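PDB 2F1L: 16S rRNA processing protein from Pseudomonas aeruginosa, which probably acts as an accessory factor in the final step of 30S ribosomal subunit assembly, needed for efficient processing of 16S rRNA. Local coordinates for residues L121-Q126 and A176-D182. Numbering follows the deposited sequence.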
loop_
_atom_site.group_PDB
_atom_site.type_symbol
_atom_site.label_atom_id
_atom_site.label_comp_id
_atom_site.label_asym_id
_atom_site.label_seq_id
_atom_site.Cartn_x
_atom_site.Cartn_y
_atom_site.Cartn_z
ATOM N N LEU A 121 19.528 1.567 -4.391
ATOM C CA LEU A 121 19.162 2.603 -3.427
ATOM C C LEU A 121 19.190 2.045 -2.028
ATOM O O LEU A 121 18.754 0.896 -1.790
ATOM C CB LEU A 121 17.778 3.149 -3.701
ATOM C CG LEU A 121 17.591 4.020 -4.943
ATOM C CD1 LEU A 121 16.165 4.462 -5.024
ATOM C CD2 LEU A 121 18.498 5.204 -4.886
ATOM N N LYS A 122 19.723 2.852 -1.112
ATOM C CA LYS A 122 19.715 2.536 0.302
ATOM C C LYS A 122 18.299 2.771 0.809
ATOM O O LYS A 122 17.682 3.779 0.502
ATOM C CB LYS A 122 20.704 3.421 1.055
ATOM C CG LYS A 122 22.181 3.240 0.662
ATOM C CD LYS A 122 23.020 4.522 1.027
ATOM C CE LYS A 122 24.206 4.872 0.051
ATOM N NZ LYS A 122 24.175 6.367 -0.301
ATOM N N VAL A 123 17.788 1.847 1.598
ATOM C CA VAL A 123 16.425 1.909 2.118
ATOM C C VAL A 123 16.477 2.189 3.616
ATOM O O VAL A 123 17.032 1.431 4.365
ATOM C CB VAL A 123 15.723 0.573 1.867
ATOM C CG1 VAL A 123 14.358 0.499 2.597
ATOM C CG2 VAL A 123 15.584 0.358 0.377
ATOM N N ILE A 124 15.892 3.288 4.041
ATOM C CA ILE A 124 16.001 3.772 5.409
ATOM C C ILE A 124 14.621 4.101 5.962
ATOM O O ILE A 124 13.876 4.824 5.304
ATOM C CB ILE A 124 16.852 5.017 5.430
ATOM C CG1 ILE A 124 18.266 4.688 4.897
ATOM C CG2 ILE A 124 16.938 5.596 6.844
ATOM C CD1 ILE A 124 18.984 5.885 4.420
ATOM N N ASP A 125 14.302 3.565 7.149
ATOM C CA ASP A 125 12.957 3.614 7.721
ATOM C C ASP A 125 12.733 4.902 8.468
ATOM O O ASP A 125 13.661 5.646 8.649
ATOM C CB ASP A 125 12.646 2.370 8.621
ATOM C CG ASP A 125 13.465 2.313 9.889
ATOM O OD1 ASP A 125 14.028 3.336 10.267
ATOM O OD2 ASP A 125 13.542 1.236 10.527
ATOM N N GLN A 126 11.498 5.145 8.931
ATOM C CA GLN A 126 11.244 6.454 9.510
ATOM C C GLN A 126 12.093 6.734 10.741
ATOM O O GLN A 126 12.342 7.892 10.987
ATOM C CB GLN A 126 9.743 6.778 9.659
ATOM C CG GLN A 126 9.222 7.618 8.467
ATOM C CD GLN A 126 7.834 8.139 8.691
ATOM O OE1 GLN A 126 6.921 7.373 9.040
ATOM N NE2 GLN A 126 7.653 9.462 8.506
ATOM N N ALA A 176 21.171 11.167 -4.340
ATOM C CA ALA A 176 21.785 10.775 -3.066
ATOM C C ALA A 176 21.865 9.263 -2.868
ATOM O O ALA A 176 22.570 8.796 -1.983
ATOM C CB ALA A 176 21.035 11.409 -1.901
ATOM N N GLY A 177 21.131 8.493 -3.667
ATOM C CA GLY A 177 21.114 7.028 -3.524
ATOM C C GLY A 177 20.310 6.569 -2.318
ATOM O O GLY A 177 20.591 5.524 -1.744
ATOM N N GLU A 178 19.289 7.331 -1.937
ATOM C CA GLU A 178 18.554 7.038 -0.733
ATOM C C GLU A 178 17.063 7.014 -0.941
ATOM O O GLU A 178 16.526 7.727 -1.748
ATOM C CB GLU A 178 18.883 8.067 0.342
ATOM C CG GLU A 178 20.193 7.767 1.043
ATOM C CD GLU A 178 20.696 8.902 1.972
ATOM O OE1 GLU A 178 20.117 10.039 1.990
ATOM O OE2 GLU A 178 21.682 8.613 2.701
HETATM N N MSE A 179 16.409 6.189 -0.154
HETATM C CA MSE A 179 14.975 6.114 -0.134
HETATM C C MSE A 179 14.483 6.083 1.308
HETATM O O MSE A 179 15.055 5.393 2.170
HETATM C CB MSE A 179 14.524 4.877 -0.849
HETATM C CG MSE A 179 13.061 4.804 -0.903
HETATM SE SE MSE A 179 12.430 3.013 -1.445
HETATM C CE MSE A 179 12.364 3.166 -3.500
ATOM N N ARG A 180 13.449 6.875 1.592
ATOM C CA ARG A 180 12.880 6.879 2.921
ATOM C C ARG A 180 11.559 6.130 2.837
ATOM O O ARG A 180 10.742 6.416 1.947
ATOM C CB ARG A 180 12.676 8.273 3.399
ATOM C CG ARG A 180 11.863 8.398 4.640
ATOM C CD ARG A 180 12.630 8.053 5.883
ATOM N NE ARG A 180 13.510 9.142 6.270
ATOM C CZ ARG A 180 14.406 9.089 7.255
ATOM N NH1 ARG A 180 14.531 8.007 7.994
ATOM N NH2 ARG A 180 15.180 10.141 7.504
ATOM N N VAL A 181 11.377 5.181 3.777
ATOM C CA VAL A 181 10.217 4.307 3.823
ATOM C C VAL A 181 9.619 4.270 5.189
ATOM O O VAL A 181 10.274 4.608 6.181
ATOM C CB VAL A 181 10.519 2.862 3.413
ATOM C CG1 VAL A 181 11.117 2.854 2.004
ATOM C CG2 VAL A 181 11.449 2.200 4.405
ATOM N N ASP A 182 8.333 3.920 5.212
ATOM C CA ASP A 182 7.641 3.645 6.440
ATOM C C ASP A 182 7.368 2.179 6.414
ATOM O O ASP A 182 6.609 1.697 5.572
ATOM C CB ASP A 182 6.340 4.436 6.541
ATOM C CG ASP A 182 5.657 4.254 7.872
ATOM O OD1 ASP A 182 6.330 3.953 8.881
ATOM O OD2 ASP A 182 4.443 4.488 7.918
#
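K122-D125 and E178-V181 run parallel, joined by backbone hydrogen bonds K122 N to G177 O (2.9 Å), M179 N to K122 O (2.8 Å), I124 N to M179 O (2.9 Å) and V181 N to I124 O (3.0 Å). On the exposed face, R180 is t at chi1, then p at chi2 and chi3, so the guanidinium leans over strand 122-125: NH1 donates to D125 O (2.6 Å) and passes 3.6 Å from I124 CG2. I124 (m/t) points CD1 toward the N-terminal end of the pair, 4.1 Å from E178 CG. K122 reaches back along its neighbour, NZ making a weak hydrogen bond to A176 O (3.4 Å). This is the one parallel pairing in the mixed RimM PRC-barrel sheet, joining its first and last strands. G177, at positive phi, forms a G1 bulge with E178 opposite D173. The face of V123, M179 and V181 is largely apolar: V123 CG1 meets V181 CG2 (3.8 Å), and selenomethionine M179, t/t out to SE, bends at chi3 (m), placing CE 4.3 Å from L121 CD1. M179 packs on M146, I134, V169 and I172, V123 on V148. D125, the polar residue here (chi1 p), turns its carboxylate to Q129; D182 pairs with K75.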